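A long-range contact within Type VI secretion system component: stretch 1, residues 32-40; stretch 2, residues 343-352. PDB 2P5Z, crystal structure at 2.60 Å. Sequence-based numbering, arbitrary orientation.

Stretch 1 (32-40) TFEGREQLS
Stretch 2 (343-352) VLITGVTTSA

Residues 32-38 and 343-352 are neighbouring β-strands joined across at least 305 residues of sequence. Their axes approach to 4.6 Å and their N-to-C directions differ by 169°, so the pairing is antiparallel. The register is Phe33 with Ala352, Glu34 with Ser351, Gly35 with Thr350, Arg36 with Thr349, Glu37 with Val348 and Gln38 with Gly347; CA-CA separations run from 5.7 Å at Phe33-Ala352 to 4.1 Å at Gln38-Gly347. Backbone angles are extended, as at Glu37 (phi/psi -130/145) and Val348 (-137/142). Thr346 (-99/-22) departs from this pattern, and Leu39 (-53/141) follows the first strand.

Backbone hydrogen bonds fix the alignment at alternate pairs. Phe33 N donates to Ala352 O (3.1 Å, 169° at hydrogen), while the return bond from Ala352 N to Phe33 O is weak at 3.5 Å. Gly35 N donates to Thr350 O at 2.9 Å and 170°; Thr350 N reaches Gly35 O at the same 2.9 Å, but its 122° angle makes that bond weak. The most regular pair is Glu37 N to Val348 O (3.1 Å, 175°) and Val348 N to Glu37 O (2.9 Å, 164°). Beyond it, Leu39 N donates to Thr346 O (3.0 Å, 166°), extending the ladder into the loop. Between these rungs, CA-H...O contacts use the same carbonyls, including Glu34 CA to Thr350 O and Gln38 CA to Thr346 O, both 3.4 Å.

Two hydroxyls reinforce the Phe33 end. Thr32 OG1 (chi1 t) donates to Ala352 O at 2.8 Å, and Ser351 OG (chi1 -141°) to Phe33 O at 2.9 Å, so each carbonyl accepts a side-chain bond besides its backbone one.

Apolar packing gathers on the face bearing Phe33, Glu37, Val348, Thr350 and Ala352. Phe33 (chi1 p, chi2 -96°) points its CA-CB bond to this face, and its ring end comes nearer the second strand: Ala352 N and Ser351 C lie over one face, CE1 is 3.5 Å from Ala352 CB, and Thr350 CG2 meets the edge at 3.2 Å from CE2. Gly35 leaves room here, since an ideal CB would lie only 3.0 Å from Thr350 CG2. Glu37 (m, t, chi3 54°) brings CB to 3.8 Å from Val348 CG2 (Val348 chi1 m), its carboxylate being bonded elsewhere in the structure. Past the strand end, Leu39 (m, t), its CA-CB bond toward the second strand, places CD1 3.9 Å from Leu344 CD1 (Leu344 chi1 t, chi2 -93°).

The opposite face carries Glu34, Arg36, Gln38, Thr349 and Ser351; Arg36 CG (chi1 m) is 4.3 Å from Thr349 OG1 (chi1 m).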

# COMPACT_ATOMS: atom_id res chain seq x y z
N THR A 32 11.13 13.95 -26.78
CA THR A 32 9.75 13.66 -26.37
C THR A 32 9.46 14.14 -24.94
O THR A 32 10.37 14.35 -24.15
CB THR A 32 9.43 12.15 -26.52
OG1 THR A 32 8.03 11.93 -26.31
CG2 THR A 32 10.24 11.30 -25.56
N PHE A 33 8.18 14.33 -24.62
CA PHE A 33 7.81 14.64 -23.26
C PHE A 33 6.49 14.04 -22.78
O PHE A 33 5.58 13.77 -23.56
CB PHE A 33 7.83 16.15 -23.00
CG PHE A 33 6.58 16.86 -23.42
CD1 PHE A 33 6.52 17.48 -24.65
CD2 PHE A 33 5.48 16.93 -22.60
CE1 PHE A 33 5.38 18.17 -25.05
CE2 PHE A 33 4.35 17.60 -23.01
CZ PHE A 33 4.29 18.21 -24.23
N GLU A 34 6.39 13.90 -21.46
CA GLU A 34 5.17 13.50 -20.79
C GLU A 34 4.97 14.41 -19.58
O GLU A 34 5.89 14.57 -18.77
CB GLU A 34 5.27 12.05 -20.37
CG GLU A 34 3.94 11.35 -20.22
CD GLU A 34 3.98 9.94 -20.76
OE1 GLU A 34 5.09 9.42 -21.02
OE2 GLU A 34 2.89 9.34 -20.93
N GLY A 35 3.80 15.03 -19.49
CA GLY A 35 3.46 15.96 -18.41
C GLY A 35 2.18 15.61 -17.66
O GLY A 35 1.28 14.99 -18.21
N ARG A 36 2.10 15.99 -16.38
CA ARG A 36 0.91 15.80 -15.54
C ARG A 36 0.66 17.07 -14.73
O ARG A 36 1.55 17.60 -14.08
CB ARG A 36 1.07 14.59 -14.61
CG ARG A 36 0.94 13.22 -15.33
CD ARG A 36 2.11 12.21 -15.05
NE ARG A 36 3.45 12.81 -15.19
CZ ARG A 36 4.58 12.12 -15.33
NH1 ARG A 36 5.74 12.76 -15.44
NH2 ARG A 36 4.56 10.80 -15.36
N GLU A 37 -0.55 17.60 -14.86
CA GLU A 37 -0.99 18.74 -14.11
C GLU A 37 -2.33 18.35 -13.51
O GLU A 37 -3.11 17.64 -14.12
CB GLU A 37 -1.17 19.97 -15.00
CG GLU A 37 0.10 20.43 -15.70
CD GLU A 37 -0.13 21.50 -16.77
OE1 GLU A 37 -0.74 22.55 -16.47
OE2 GLU A 37 0.34 21.29 -17.91
N GLN A 38 -2.58 18.84 -12.30
CA GLN A 38 -3.78 18.54 -11.56
C GLN A 38 -3.91 19.58 -10.46
O GLN A 38 -2.92 19.99 -9.88
CB GLN A 38 -3.67 17.15 -10.96
CG GLN A 38 -4.94 16.58 -10.38
CD GLN A 38 -4.64 15.28 -9.68
OE1 GLN A 38 -3.56 14.71 -9.85
NE2 GLN A 38 -5.58 14.81 -8.87
N LEU A 39 -5.14 20.01 -10.22
CA LEU A 39 -5.48 20.88 -9.10
C LEU A 39 -4.99 20.33 -7.77
O LEU A 39 -5.03 19.12 -7.54
CB LEU A 39 -6.98 21.04 -9.04
CG LEU A 39 -7.59 21.82 -10.19
CD1 LEU A 39 -9.09 21.92 -9.99
CD2 LEU A 39 -6.96 23.21 -10.27
N SER A 40 -4.51 21.24 -6.90
CA SER A 40 -4.05 20.93 -5.54
C SER A 40 -2.92 19.96 -5.46
O SER A 40 -2.78 19.27 -4.45
CB SER A 40 -5.17 20.42 -4.62
OG SER A 40 -6.03 21.49 -4.33
N VAL A 343 -17.72 22.68 -18.05
CA VAL A 343 -17.01 21.75 -17.18
C VAL A 343 -15.75 22.39 -16.63
O VAL A 343 -15.15 23.24 -17.28
CB VAL A 343 -16.67 20.39 -17.87
CG1 VAL A 343 -17.89 19.80 -18.55
CG2 VAL A 343 -15.50 20.51 -18.86
N LEU A 344 -15.37 22.00 -15.42
CA LEU A 344 -14.18 22.55 -14.79
C LEU A 344 -13.10 21.51 -14.89
O LEU A 344 -13.28 20.40 -14.41
CB LEU A 344 -14.45 22.88 -13.32
CG LEU A 344 -13.40 23.55 -12.41
CD1 LEU A 344 -12.55 22.54 -11.65
CD2 LEU A 344 -12.53 24.59 -13.15
N ILE A 345 -11.99 21.89 -15.50
CA ILE A 345 -10.87 20.98 -15.67
C ILE A 345 -10.14 20.81 -14.35
O ILE A 345 -9.64 21.79 -13.79
CB ILE A 345 -9.85 21.52 -16.68
CG1 ILE A 345 -10.55 21.94 -17.99
CG2 ILE A 345 -8.71 20.51 -16.89
CD1 ILE A 345 -11.20 20.79 -18.78
N THR A 346 -10.09 19.57 -13.88
CA THR A 346 -9.38 19.24 -12.65
C THR A 346 -8.00 18.68 -12.92
O THR A 346 -7.15 18.72 -12.04
CB THR A 346 -10.15 18.22 -11.81
OG1 THR A 346 -10.28 16.99 -12.53
CG2 THR A 346 -11.54 18.75 -11.47
N GLY A 347 -7.76 18.14 -14.12
CA GLY A 347 -6.50 17.48 -14.40
C GLY A 347 -6.25 17.29 -15.89
O GLY A 347 -7.20 17.20 -16.65
N VAL A 348 -4.98 17.30 -16.31
CA VAL A 348 -4.58 16.94 -17.67
C VAL A 348 -3.34 16.03 -17.69
O VAL A 348 -2.43 16.18 -16.87
CB VAL A 348 -4.31 18.16 -18.59
CG1 VAL A 348 -5.54 19.06 -18.74
CG2 VAL A 348 -3.14 18.98 -18.10
N THR A 349 -3.32 15.06 -18.60
CA THR A 349 -2.09 14.33 -18.92
C THR A 349 -1.68 14.80 -20.32
O THR A 349 -2.52 15.13 -21.13
CB THR A 349 -2.28 12.82 -18.81
OG1 THR A 349 -2.69 12.52 -17.47
CG2 THR A 349 -1.00 12.04 -19.08
N THR A 350 -0.39 14.86 -20.61
CA THR A 350 0.06 15.77 -21.65
C THR A 350 1.26 15.16 -22.37
O THR A 350 2.10 14.53 -21.73
CB THR A 350 0.33 17.14 -20.97
OG1 THR A 350 -0.76 18.02 -21.24
CG2 THR A 350 1.56 17.77 -21.42
N SER A 351 1.30 15.27 -23.70
CA SER A 351 2.36 14.61 -24.49
C SER A 351 2.68 15.21 -25.87
O SER A 351 1.84 15.87 -26.49
CB SER A 351 2.04 13.13 -24.68
OG SER A 351 3.24 12.40 -24.58
N ALA A 352 3.90 14.96 -26.33
CA ALA A 352 4.31 15.18 -27.72
C ALA A 352 5.62 14.48 -27.97
O ALA A 352 6.25 13.93 -27.05
CB ALA A 352 4.48 16.63 -28.02